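Local coordinates for protein endo alpha-1,4 polygalactosaminidase (Neosartorya fumigata, PDB 6OJ1) that hydrolyses alpha-1,4-linked galactosamine polymers from within the chain, as an endo-acting glycoside hydrolase that disrupts microbial biofilms, at residues S70-L75 with R138-D143; D151-D156 with L161-S166; Y232-K237 with N271-Y276. One frame throughout, in Å; residues are numbered along the deposited sequence.

Interaction 1: residues S70-L75 with R138-D143; sequences STIAGL and RDKGCD
Ile72 packs against the last turn of helix 124-140 and the turn after it, and almost all that segment 70-75 buries here belongs to that one side chain. Both branches reach Lys140 O. CG2, which lies anti to the backbone N, approaches it most directly, with Ile72 CG2 3.7 Å from Lys140 O, and also meets Gly141 O at a similar distance. The longer branch, CG1 and CD1, runs beside the backbone N (chi1 -64°) and further brings Ile72 CD1 to 3.8 Å from Lys140 CB. The same methyl lies 4.1 Å from Cys142 SG, the sulfur that forms a disulfide with Cys84 of strand 81-87. A beta-branched residue suits this place because it presents two hydrocarbon arms from one buried position.

Lys140 crosses Ile72 at about a right angle and contributes the hydrocarbon at its base. Beyond CG its chain is extended and runs on past Ile72, away from segment 70-75, to where NZ bonds the carbonyl oxygens of Leu64 and Asn67. The lysine thus joins an apolar contact near its backbone to polar bonds at its far end.

Gly141 has positive phi (93°), a conformation in which a beta carbon would press on the preceding carbonyl oxygen; the bond from Gly141 N to Arg138 O, 3.0 Å, helps close the last turn. Gly141 O accepts from Gln76, tying this turn to helix 69-77 again. Gly141 is the positive-phi residue of a Schellman motif that ends helix 124-140 and turns the chain toward strand 144-148, in the helix-to-strand connection of a (beta/alpha)-barrel.

Interaction 2: residues D151-D156 with L161-S166; sequences DGYDND and LTQADS
A capping box starts helix 163-179 just where Tyr153, in the loop after barrel strand 144-148, lies against its first turn. Asp165 N donates to Thr162 OG1 at 3.1 Å, while Thr162 N donates back to Asp165 OD2 from above the carboxylate plane. Threonine and aspartate suit these positions because their short side chains offer oxygens to backbone N-H groups at the start of a helix.

Tyr153 has the largest share of the buried surface. Its CG lies between the backbone N and the carbonyl carbon (chi1 62°). Gln163 CG sits over one face of the ring, 3.8 Å from the ring centroid, in a CH-pi contact; the ring and the amide plane are 51° apart. The aliphatic part of glutamine thus does the touching. Elsewhere in the contact Leu161 CD1 packs 4.0 Å from Gly152 CA, on the side where a beta carbon would stand, and a glycine suits this place.

Ser166 OG reaches the edge of the ring, 3.3 Å from Tyr153 CD2, and is also hydrogen-bonded with Val150 O. One water links the two segments: it accepts from Tyr153 N at 3.0 Å and donates to Ser166 OG at 2.6 Å.

Interaction 3: residues Y232-K237 with N271-Y276; sequences YPKGDK and NNWVEY
Lys234 lays its ammonium group over the indole of Trp273 in a cation-pi contact. Lys234 NZ stands 3.3 Å from the centroid of the six-membered ring of Trp273, only 4° off the ring normal, so the charge is set almost squarely above the benzene part. The carbon before it joins in: Lys234 CE makes a CH-pi contact over the same face and lies 3.5 Å from Trp273 CH2. Lysine suits the place because its hydrocarbon can rest near the ring while its positive charge faces the pi electrons, and tryptophan offers a broad, electron-rich surface.

The two side chains come from opposite directions. Lys234 is extended beyond CG, which lets its end reach across from the loop. Trp273 holds CG anti to the backbone N (chi1 177°), and this sends the indole out toward the lysine.

The ammonium is also gripped by oxygens: Lys234 NZ hydrogen-bonds to Asn267 OD1, Asn240 OD1 and Leu242 O, which probably help hold it over the ring and stabilise its charge. The carboxylate of Glu275 lies farther off, with Glu275 OE1 6.8 Å from Lys234 NZ, and binds Ser243.

Lys234 is held in a type I turn from Tyr232 to Gly235, closed by Gly235 N to Tyr232 O at 3.1 Å. Gly235 ends it with positive phi (93°), a conformation readily taken by glycine.

The turn follows barrel strand 227-231, and Pro233 and Trp273 both touch Ile265 of strand 261-266. That strand lies next to 227-231 and pairs antiparallel with a short, weakly bonded strand around 274-275.

Overall arrangement
The three contacts lie in series along one (beta/alpha)-barrel and none touches another. Interactions 1 and 2 are on opposite sides of the chain's centre, with their own centres 31 Å apart; interaction 3 lies 26 Å from interaction 1 and 27 Å from interaction 2, centre to centre. The nearest atoms of interactions 1 and 3 are about 10 Å apart, against about 12 Å for interactions 2 and 3. Strand 144-148 connects the first two, following the chain turn of 138-143 and leading into the loop of 151-156. Interaction 3 belongs to the last barrel strands. Asn272 touches an N-acetylglucosamine of a glycan carried by the protein itself, so that sugar does not mark a substrate site.

Interaction 1: residues S70-L75 with R138-D143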
ATOM      1  N   SER A  70      12.442 -16.448  -3.378  1.00 28.92           N
ATOM      2  CA  SER A  70      13.857 -16.214  -3.640  1.00 29.45           C
ATOM      3  C   SER A  70      14.145 -14.737  -3.895  1.00 29.92           C
ATOM      4  O   SER A  70      15.219 -14.237  -3.535  1.00 30.16           O
ATOM      5  CB  SER A  70      14.298 -17.063  -4.833  1.00 37.90           C
ATOM      6  OG  SER A  70      15.558 -16.634  -5.310  1.00 52.46           O
ATOM      7  N   THR A  71      13.216 -14.034  -4.545  1.00 25.43           N
ATOM      8  CA  THR A  71      13.385 -12.598  -4.757  1.00 31.55           C
ATOM      9  C   THR A  71      13.339 -11.843  -3.436  1.00 28.30           C
ATOM     10  O   THR A  71      14.162 -10.954  -3.187  1.00 26.74           O
ATOM     11  CB  THR A  71      12.297 -12.084  -5.707  1.00 34.17           C
ATOM     12  OG1 THR A  71      12.494 -12.654  -7.013  1.00 31.21           O
ATOM     13  CG2 THR A  71      12.324 -10.560  -5.800  1.00 29.70           C
ATOM     14  N   ILE A  72      12.394 -12.207  -2.573  1.00 23.98           N
ATOM     15  CA  ILE A  72      12.249 -11.540  -1.282  1.00 20.95           C
ATOM     16  C   ILE A  72      13.473 -11.803  -0.407  1.00 24.97           C
ATOM     17  O   ILE A  72      14.059 -10.879   0.169  1.00 26.96           O
ATOM     18  CB  ILE A  72      10.940 -11.998  -0.612  1.00 24.17           C
ATOM     19  CG1 ILE A  72       9.749 -11.540  -1.458  1.00 27.34           C
ATOM     20  CG2 ILE A  72      10.831 -11.460   0.826  1.00 25.17           C
ATOM     21  CD1 ILE A  72       8.422 -12.155  -1.041  1.00 24.59           C
ATOM     22  N   ALA A  73      13.900 -13.063  -0.321  1.00 27.07           N
ATOM     23  CA  ALA A  73      15.091 -13.378   0.458  1.00 28.47           C
ATOM     24  C   ALA A  73      16.330 -12.694  -0.115  1.00 31.77           C
ATOM     25  O   ALA A  73      17.217 -12.264   0.635  1.00 29.05           O
ATOM     26  CB  ALA A  73      15.286 -14.891   0.516  1.00 29.24           C
ATOM     27  N   GLY A  74      16.408 -12.583  -1.442  1.00 29.93           N
ATOM     28  CA  GLY A  74      17.557 -11.926  -2.053  1.00 34.62           C
ATOM     29  C   GLY A  74      17.663 -10.462  -1.664  1.00 35.16           C
ATOM     30  O   GLY A  74      18.763  -9.948  -1.434  1.00 34.64           O
ATOM     31  N   LEU A  75      16.518  -9.774  -1.590  1.00 28.22           N
ATOM     32  CA  LEU A  75      16.505  -8.400  -1.101  1.00 29.28           C
ATOM     33  C   LEU A  75      16.964  -8.332   0.351  1.00 26.60           C
ATOM     34  O   LEU A  75      17.772  -7.473   0.719  1.00 29.07           O
ATOM     35  CB  LEU A  75      15.105  -7.803  -1.264  1.00 28.60           C
ATOM     36  CG  LEU A  75      14.702  -7.419  -2.695  1.00 27.76           C
ATOM     37  CD1 LEU A  75      13.210  -7.148  -2.775  1.00 22.94           C
ATOM     38  CD2 LEU A  75      15.488  -6.205  -3.200  1.00 29.60           C
ATOM     39  N   ARG A 138       3.481 -14.073   4.961  1.00 16.43           N
ATOM     40  CA  ARG A 138       4.359 -14.600   6.001  1.00 18.94           C
ATOM     41  C   ARG A 138       5.239 -15.724   5.460  1.00 18.09           C
ATOM     42  O   ARG A 138       6.459 -15.733   5.667  1.00 22.21           O
ATOM     43  CB  ARG A 138       3.527 -15.111   7.182  1.00 16.96           C
ATOM     44  CG  ARG A 138       4.367 -15.817   8.247  1.00 20.15           C
ATOM     45  CD  ARG A 138       3.502 -16.835   9.034  1.00 23.86           C
ATOM     46  NE  ARG A 138       2.860 -17.807   8.141  1.00 21.21           N
ATOM     47  CZ  ARG A 138       1.678 -18.381   8.363  1.00 25.14           C
ATOM     48  NH1 ARG A 138       0.956 -18.110   9.470  1.00 20.64           N
ATOM     49  NH2 ARG A 138       1.212 -19.249   7.471  1.00 22.10           N
ATOM     50  N   ASP A 139       4.628 -16.685   4.763  1.00 19.86           N
ATOM     51  CA  ASP A 139       5.366 -17.838   4.257  1.00 22.66           C
ATOM     52  C   ASP A 139       6.439 -17.430   3.264  1.00 20.84           C
ATOM     53  O   ASP A 139       7.484 -18.089   3.176  1.00 22.71           O
ATOM     54  CB  ASP A 139       4.414 -18.844   3.599  1.00 23.98           C
ATOM     55  CG  ASP A 139       3.471 -19.508   4.584  1.00 31.09           C
ATOM     56  OD1 ASP A 139       3.717 -19.435   5.808  1.00 25.12           O
ATOM     57  OD2 ASP A 139       2.461 -20.092   4.128  1.00 27.52           O
ATOM     58  N   LYS A 140       6.209 -16.351   2.506  1.00 20.19           N
ATOM     59  CA  LYS A 140       7.206 -15.885   1.543  1.00 23.24           C
ATOM     60  C   LYS A 140       8.293 -15.042   2.189  1.00 23.79           C
ATOM     61  O   LYS A 140       9.267 -14.691   1.517  1.00 25.75           O
ATOM     62  CB  LYS A 140       6.524 -15.081   0.430  1.00 23.26           C
ATOM     63  CG  LYS A 140       5.717 -15.935  -0.539  1.00 23.91           C
ATOM     64  CD  LYS A 140       5.307 -15.102  -1.758  1.00 23.59           C
ATOM     65  CE  LYS A 140       4.579 -15.955  -2.770  1.00 28.67           C
ATOM     66  NZ  LYS A 140       4.310 -15.231  -4.052  1.00 24.07           N
ATOM     67  N   GLY A 141       8.148 -14.707   3.469  1.00 20.00           N
ATOM     68  CA  GLY A 141       9.170 -13.967   4.173  1.00 20.94           C
ATOM     69  C   GLY A 141       8.993 -12.468   4.162  1.00 21.51           C
ATOM     70  O   GLY A 141       9.930 -11.758   4.549  1.00 23.48           O
ATOM     71  N   CYS A 142       7.822 -11.969   3.739  1.00 22.68           N
ATOM     72  CA  CYS A 142       7.549 -10.536   3.730  1.00 19.82           C
ATOM     73  C   CYS A 142       7.790  -9.933   5.105  1.00 23.23           C
ATOM     74  O   CYS A 142       7.382 -10.495   6.123  1.00 24.94           O
ATOM     75  CB  CYS A 142       6.104 -10.266   3.309  1.00 17.84           C
ATOM     76  SG  CYS A 142       5.664 -10.929   1.686  1.00 22.75           S
ATOM     77  N   ASP A 143       8.440  -8.771   5.130  1.00 19.69           N
ATOM     78  CA  ASP A 143       8.632  -8.055   6.389  1.00 21.68           C
ATOM     79  C   ASP A 143       7.378  -7.315   6.801  1.00 22.71           C
ATOM     80  O   ASP A 143       7.128  -7.137   7.997  1.00 21.32           O
ATOM     81  CB  ASP A 143       9.795  -7.071   6.273  1.00 21.91           C
ATOM     82  CG  ASP A 143      11.104  -7.772   6.059  1.00 31.19           C
ATOM     83  OD1 ASP A 143      11.561  -8.463   7.000  1.00 26.99           O
ATOM     84  OD2 ASP A 143      11.671  -7.663   4.946  1.00 24.41           O
TER

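Interaction 2: residues D151-D156 with L161-S166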
ATOM      1  N   ASP A 151     -10.458   2.032   1.221  1.00 18.19           N
ATOM      2  CA  ASP A 151     -11.183   3.296   1.186  1.00 21.94           C
ATOM      3  C   ASP A 151     -12.434   3.216   0.318  1.00 18.94           C
ATOM      4  O   ASP A 151     -12.845   4.219  -0.271  1.00 20.42           O
ATOM      5  CB  ASP A 151     -10.288   4.437   0.697  1.00 20.90           C
ATOM      6  CG  ASP A 151      -9.699   4.183  -0.699  1.00 22.53           C
ATOM      7  OD1 ASP A 151      -9.883   3.085  -1.259  1.00 20.72           O
ATOM      8  OD2 ASP A 151      -9.047   5.095  -1.236  1.00 20.75           O
ATOM      9  N   GLY A 152     -13.078   2.041   0.283  1.00 20.48           N
ATOM     10  CA  GLY A 152     -14.294   1.881  -0.496  1.00 19.54           C
ATOM     11  C   GLY A 152     -15.382   2.860  -0.113  1.00 20.36           C
ATOM     12  O   GLY A 152     -16.141   3.302  -0.977  1.00 20.52           O
ATOM     13  N   TYR A 153     -15.437   3.244   1.171  1.00 18.74           N
ATOM     14  CA  TYR A 153     -16.425   4.217   1.648  1.00 18.29           C
ATOM     15  C   TYR A 153     -16.335   5.546   0.905  1.00 26.09           C
ATOM     16  O   TYR A 153     -17.322   6.289   0.859  1.00 27.31           O
ATOM     17  CB  TYR A 153     -16.272   4.459   3.165  1.00 23.08           C
ATOM     18  CG  TYR A 153     -14.930   5.038   3.552  1.00 18.19           C
ATOM     19  CD1 TYR A 153     -14.673   6.396   3.423  1.00 20.66           C
ATOM     20  CD2 TYR A 153     -13.897   4.212   3.998  1.00 20.05           C
ATOM     21  CE1 TYR A 153     -13.426   6.929   3.738  1.00 28.28           C
ATOM     22  CE2 TYR A 153     -12.655   4.734   4.319  1.00 18.89           C
ATOM     23  CZ  TYR A 153     -12.426   6.091   4.187  1.00 20.72           C
ATOM     24  OH  TYR A 153     -11.185   6.619   4.503  1.00 20.92           O
ATOM     25  N   ASP A 154     -15.175   5.868   0.329  1.00 19.41           N
ATOM     26  CA  ASP A 154     -14.973   7.124  -0.373  1.00 23.35           C
ATOM     27  C   ASP A 154     -15.183   6.973  -1.876  1.00 33.11           C
ATOM     28  O   ASP A 154     -14.715   7.815  -2.652  1.00 32.46           O
ATOM     29  CB  ASP A 154     -13.571   7.654  -0.075  1.00 28.19           C
ATOM     30  CG  ASP A 154     -13.430   9.134  -0.358  1.00 32.70           C
ATOM     31  OD1 ASP A 154     -14.450   9.850  -0.340  1.00 33.84           O
ATOM     32  OD2 ASP A 154     -12.292   9.572  -0.615  1.00 41.13           O
ATOM     33  N   ASN A 155     -15.880   5.918  -2.292  1.00 26.27           N
ATOM     34  CA  ASN A 155     -16.030   5.575  -3.699  1.00 26.51           C
ATOM     35  C   ASN A 155     -17.408   4.973  -3.929  1.00 29.35           C
ATOM     36  O   ASN A 155     -18.103   4.586  -2.990  1.00 24.82           O
ATOM     37  CB  ASN A 155     -14.960   4.585  -4.130  1.00 24.75           C
ATOM     38  CG  ASN A 155     -13.584   5.209  -4.170  1.00 27.24           C
ATOM     39  OD1 ASN A 155     -13.244   5.912  -5.118  1.00 31.82           O
ATOM     40  ND2 ASN A 155     -12.786   4.954  -3.147  1.00 25.10           N
ATOM     41  N   ASP A 156     -17.786   4.874  -5.202  1.00 26.59           N
ATOM     42  CA  ASP A 156     -19.050   4.248  -5.592  1.00 27.82           C
ATOM     43  C   ASP A 156     -18.852   2.736  -5.501  1.00 31.74           C
ATOM     44  O   ASP A 156     -18.505   2.062  -6.474  1.00 25.85           O
ATOM     45  CB  ASP A 156     -19.456   4.715  -6.990  1.00 32.80           C
ATOM     46  CG  ASP A 156     -20.740   4.070  -7.489  1.00 41.56           C
ATOM     47  OD1 ASP A 156     -21.393   3.328  -6.726  1.00 34.50           O
ATOM     48  OD2 ASP A 156     -21.094   4.305  -8.668  1.00 44.48           O
ATOM     49  N   LEU A 161     -20.542   0.683   1.989  1.00 21.53           N
ATOM     50  CA  LEU A 161     -19.368   0.662   2.854  1.00 19.61           C
ATOM     51  C   LEU A 161     -19.197   1.986   3.591  1.00 19.31           C
ATOM     52  O   LEU A 161     -19.430   3.067   3.038  1.00 20.70           O
ATOM     53  CB  LEU A 161     -18.111   0.370   2.024  1.00 18.46           C
ATOM     54  CG  LEU A 161     -17.985  -1.025   1.416  1.00 21.96           C
ATOM     55  CD1 LEU A 161     -16.691  -1.095   0.626  1.00 23.62           C
ATOM     56  CD2 LEU A 161     -18.039  -2.128   2.489  1.00 23.97           C
ATOM     57  N   THR A 162     -18.767   1.900   4.847  1.00 20.03           N
ATOM     58  CA  THR A 162     -18.622   3.062   5.712  1.00 20.74           C
ATOM     59  C   THR A 162     -17.195   3.166   6.243  1.00 18.57           C
ATOM     60  O   THR A 162     -16.406   2.221   6.186  1.00 17.98           O
ATOM     61  CB  THR A 162     -19.578   2.987   6.909  1.00 24.52           C
ATOM     62  OG1 THR A 162     -19.201   1.866   7.721  1.00 22.55           O
ATOM     63  CG2 THR A 162     -21.033   2.849   6.451  1.00 21.46           C
ATOM     64  N   GLN A 163     -16.900   4.324   6.839  1.00 19.33           N
ATOM     65  CA  GLN A 163     -15.623   4.492   7.525  1.00 20.17           C
ATOM     66  C   GLN A 163     -15.454   3.479   8.650  1.00 21.76           C
ATOM     67  O   GLN A 163     -14.371   2.902   8.812  1.00 19.48           O
ATOM     68  CB  GLN A 163     -15.506   5.921   8.044  1.00 22.67           C
ATOM     69  CG  GLN A 163     -15.365   6.943   6.923  1.00 24.68           C
ATOM     70  CD  GLN A 163     -15.053   8.328   7.437  1.00 26.25           C
ATOM     71  OE1 GLN A 163     -14.606   8.498   8.572  1.00 34.95           O
ATOM     72  NE2 GLN A 163     -15.310   9.333   6.614  1.00 29.67           N
ATOM     73  N   ALA A 164     -16.516   3.226   9.422  1.00 20.94           N
ATOM     74  CA  ALA A 164     -16.424   2.233  10.489  1.00 19.06           C
ATOM     75  C   ALA A 164     -16.114   0.845   9.931  1.00 19.34           C
ATOM     76  O   ALA A 164     -15.392   0.063  10.560  1.00 19.24           O
ATOM     77  CB  ALA A 164     -17.719   2.211  11.316  1.00 17.73           C
ATOM     78  N   ASP A 165     -16.655   0.517   8.753  1.00 18.71           N
ATOM     79  CA  ASP A 165     -16.328  -0.769   8.142  1.00 21.56           C
ATOM     80  C   ASP A 165     -14.833  -0.865   7.868  1.00 21.39           C
ATOM     81  O   ASP A 165     -14.204  -1.889   8.152  1.00 18.16           O
ATOM     82  CB  ASP A 165     -17.106  -0.973   6.835  1.00 15.99           C
ATOM     83  CG  ASP A 165     -18.590  -1.186   7.042  1.00 24.38           C
ATOM     84  OD1 ASP A 165     -19.025  -1.687   8.104  1.00 24.16           O
ATOM     85  OD2 ASP A 165     -19.339  -0.865   6.099  1.00 23.72           O
ATOM     86  N   SER A 166     -14.248   0.206   7.329  1.00 17.55           N
ATOM     87  CA  SER A 166     -12.823   0.188   7.011  1.00 19.11           C
ATOM     88  C   SER A 166     -11.975   0.146   8.270  1.00 18.70           C
ATOM     89  O   SER A 166     -10.929  -0.515   8.295  1.00 20.06           O
ATOM     90  CB  SER A 166     -12.471   1.413   6.169  1.00 18.02           C
ATOM     91  OG  SER A 166     -12.916   1.217   4.840  1.00 18.06           O
TER
HETATM   92  O   HOH W   1     -14.586   0.886   2.811  1.00 26.87           O

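Interaction 3: residues Y232-K237 with N271-Y276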
ATOM      1  N   TYR A 232       2.615  11.160  -9.205  1.00 23.50           N
ATOM      2  CA  TYR A 232       2.535  10.680 -10.584  1.00 24.11           C
ATOM      3  C   TYR A 232       2.517  11.880 -11.523  1.00 26.14           C
ATOM      4  O   TYR A 232       1.485  12.191 -12.132  1.00 28.94           O
ATOM      5  CB  TYR A 232       1.286   9.831 -10.808  1.00 23.64           C
ATOM      6  CG  TYR A 232       1.139   8.598  -9.939  1.00 23.89           C
ATOM      7  CD1 TYR A 232       1.981   7.505 -10.090  1.00 19.92           C
ATOM      8  CD2 TYR A 232       0.126   8.521  -8.991  1.00 22.95           C
ATOM      9  CE1 TYR A 232       1.827   6.363  -9.301  1.00 21.20           C
ATOM     10  CE2 TYR A 232      -0.044   7.395  -8.204  1.00 21.26           C
ATOM     11  CZ  TYR A 232       0.809   6.317  -8.359  1.00 18.54           C
ATOM     12  OH  TYR A 232       0.655   5.183  -7.585  1.00 19.08           O
ATOM     13  N   PRO A 233       3.646  12.569 -11.682  1.00 27.39           N
ATOM     14  CA  PRO A 233       3.619  13.849 -12.414  1.00 27.69           C
ATOM     15  C   PRO A 233       3.363  13.715 -13.910  1.00 31.55           C
ATOM     16  O   PRO A 233       2.956  14.704 -14.532  1.00 36.16           O
ATOM     17  CB  PRO A 233       5.005  14.444 -12.130  1.00 37.02           C
ATOM     18  CG  PRO A 233       5.851  13.290 -11.793  1.00 40.12           C
ATOM     19  CD  PRO A 233       4.968  12.283 -11.102  1.00 26.29           C
ATOM     20  N   LYS A 234       3.594  12.546 -14.513  1.00 28.69           N
ATOM     21  CA  LYS A 234       3.312  12.372 -15.937  1.00 30.32           C
ATOM     22  C   LYS A 234       1.833  12.148 -16.221  1.00 31.53           C
ATOM     23  O   LYS A 234       1.439  12.106 -17.390  1.00 32.85           O
ATOM     24  CB  LYS A 234       4.117  11.195 -16.513  1.00 26.53           C
ATOM     25  CG  LYS A 234       5.635  11.300 -16.335  1.00 23.90           C
ATOM     26  CD  LYS A 234       6.370  10.036 -16.827  1.00 29.82           C
ATOM     27  CE  LYS A 234       7.757   9.928 -16.205  1.00 28.67           C
ATOM     28  NZ  LYS A 234       8.428   8.603 -16.521  1.00 24.00           N
ATOM     29  N   GLY A 235       1.009  12.001 -15.193  1.00 33.32           N
ATOM     30  CA  GLY A 235      -0.410  11.822 -15.412  1.00 34.66           C
ATOM     31  C   GLY A 235      -0.797  10.362 -15.484  1.00 43.00           C
ATOM     32  O   GLY A 235       0.008   9.454 -15.266  1.00 41.72           O
ATOM     33  N   ASP A 236      -2.064  10.137 -15.816  1.00 39.16           N
ATOM     34  CA  ASP A 236      -2.641   8.805 -15.697  1.00 44.48           C
ATOM     35  C   ASP A 236      -2.604   8.003 -16.992  1.00 40.88           C
ATOM     36  O   ASP A 236      -3.122   6.883 -17.016  1.00 48.27           O
ATOM     37  CB  ASP A 236      -4.081   8.912 -15.181  1.00 49.06           C
ATOM     38  CG  ASP A 236      -4.976   9.681 -16.122  1.00 61.59           C
ATOM     39  OD1 ASP A 236      -4.443  10.452 -16.955  1.00 66.71           O
ATOM     40  OD2 ASP A 236      -6.212   9.499 -16.040  1.00 62.98           O
ATOM     41  N   LYS A 237      -1.984   8.519 -18.056  1.00 35.41           N
ATOM     42  CA  LYS A 237      -1.960   7.816 -19.329  1.00 47.39           C
ATOM     43  C   LYS A 237      -0.571   7.696 -19.949  1.00 56.49           C
ATOM     44  O   LYS A 237      -0.449   7.123 -21.037  1.00 71.91           O
ATOM     45  CB  LYS A 237      -2.900   8.501 -20.336  1.00 51.57           C
ATOM     46  N   ASN A 271       5.764   0.622 -12.601  1.00 18.27           N
ATOM     47  CA  ASN A 271       6.848  -0.238 -13.065  1.00 18.32           C
ATOM     48  C   ASN A 271       8.165   0.178 -12.394  1.00 18.62           C
ATOM     49  O   ASN A 271       8.139   0.886 -11.383  1.00 20.06           O
ATOM     50  CB  ASN A 271       6.920  -0.220 -14.603  1.00 21.10           C
ATOM     51  CG  ASN A 271       7.275   1.161 -15.183  1.00 21.44           C
ATOM     52  OD1 ASN A 271       7.551   2.113 -14.452  1.00 23.15           O
ATOM     53  ND2 ASN A 271       7.296   1.251 -16.516  1.00 21.66           N
ATOM     54  N   ASN A 272       9.324  -0.255 -12.918  1.00 16.92           N
ATOM     55  CA  ASN A 272      10.590  -0.016 -12.214  1.00 19.03           C
ATOM     56  C   ASN A 272      10.923   1.474 -12.095  1.00 19.60           C
ATOM     57  O   ASN A 272      11.506   1.905 -11.087  1.00 19.94           O
ATOM     58  CB  ASN A 272      11.760  -0.718 -12.931  1.00 20.41           C
ATOM     59  CG  ASN A 272      11.886  -2.216 -12.582  1.00 22.31           C
ATOM     60  OD1 ASN A 272      11.685  -2.629 -11.444  1.00 22.03           O
ATOM     61  ND2 ASN A 272      12.271  -3.019 -13.579  1.00 19.98           N
ATOM     62  N   TRP A 273      10.626   2.267 -13.124  1.00 19.41           N
ATOM     63  CA  TRP A 273      11.178   3.620 -13.205  1.00 21.56           C
ATOM     64  C   TRP A 273      10.859   4.424 -11.952  1.00 25.80           C
ATOM     65  O   TRP A 273       9.736   4.392 -11.454  1.00 21.28           O
ATOM     66  CB  TRP A 273      10.627   4.360 -14.423  1.00 24.13           C
ATOM     67  CG  TRP A 273      11.117   5.775 -14.492  1.00 23.68           C
ATOM     68  CD1 TRP A 273      12.311   6.205 -14.997  1.00 22.09           C
ATOM     69  CD2 TRP A 273      10.435   6.942 -14.020  1.00 27.24           C
ATOM     70  NE1 TRP A 273      12.403   7.574 -14.891  1.00 25.63           N
ATOM     71  CE2 TRP A 273      11.269   8.046 -14.283  1.00 26.33           C
ATOM     72  CE3 TRP A 273       9.201   7.156 -13.392  1.00 25.69           C
ATOM     73  CZ2 TRP A 273      10.907   9.345 -13.959  1.00 25.13           C
ATOM     74  CZ3 TRP A 273       8.840   8.451 -13.070  1.00 20.56           C
ATOM     75  CH2 TRP A 273       9.691   9.528 -13.342  1.00 24.28           C
ATOM     76  N   VAL A 274      11.851   5.161 -11.447  1.00 22.92           N
ATOM     77  CA  VAL A 274      11.643   5.979 -10.252  1.00 21.47           C
ATOM     78  C   VAL A 274      12.632   7.134 -10.265  1.00 24.80           C
ATOM     79  O   VAL A 274      13.761   7.004 -10.743  1.00 24.78           O
ATOM     80  CB  VAL A 274      11.771   5.136  -8.955  1.00 25.86           C
ATOM     81  CG1 VAL A 274      13.137   4.477  -8.855  1.00 20.99           C
ATOM     82  CG2 VAL A 274      11.499   5.974  -7.712  1.00 21.71           C
ATOM     83  N   GLU A 275      12.196   8.282  -9.749  1.00 23.52           N
ATOM     84  CA  GLU A 275      13.104   9.373  -9.433  1.00 24.52           C
ATOM     85  C   GLU A 275      12.907   9.758  -7.977  1.00 33.06           C
ATOM     86  O   GLU A 275      11.827   9.564  -7.408  1.00 28.06           O
ATOM     87  CB  GLU A 275      12.891  10.591 -10.336  1.00 30.03           C
ATOM     88  CG  GLU A 275      13.503  10.418 -11.710  1.00 37.40           C
ATOM     89  CD  GLU A 275      13.492  11.696 -12.525  1.00 47.71           C
ATOM     90  OE1 GLU A 275      13.840  11.616 -13.719  1.00 48.64           O
ATOM     91  OE2 GLU A 275      13.147  12.770 -11.977  1.00 50.23           O
ATOM     92  N   TYR A 276      13.962  10.299  -7.374  1.00 29.86           N
ATOM     93  CA  TYR A 276      13.919  10.744  -5.992  1.00 30.31           C
ATOM     94  C   TYR A 276      14.112  12.250  -5.930  1.00 33.17           C
ATOM     95  O   TYR A 276      14.683  12.864  -6.834  1.00 34.50           O
ATOM     96  CB  TYR A 276      14.978  10.029  -5.146  1.00 33.42           C
ATOM     97  CG  TYR A 276      14.667   8.564  -5.027  1.00 37.41           C
ATOM     98  CD1 TYR A 276      13.845   8.089  -4.010  1.00 26.96           C
ATOM     99  CD2 TYR A 276      15.148   7.663  -5.959  1.00 30.72           C
ATOM    100  CE1 TYR A 276      13.537   6.743  -3.913  1.00 24.87           C
ATOM    101  CE2 TYR A 276      14.846   6.320  -5.883  1.00 25.46           C
ATOM    102  CZ  TYR A 276      14.035   5.861  -4.864  1.00 21.94           C
ATOM    103  OH  TYR A 276      13.747   4.522  -4.777  1.00 25.69           O
TER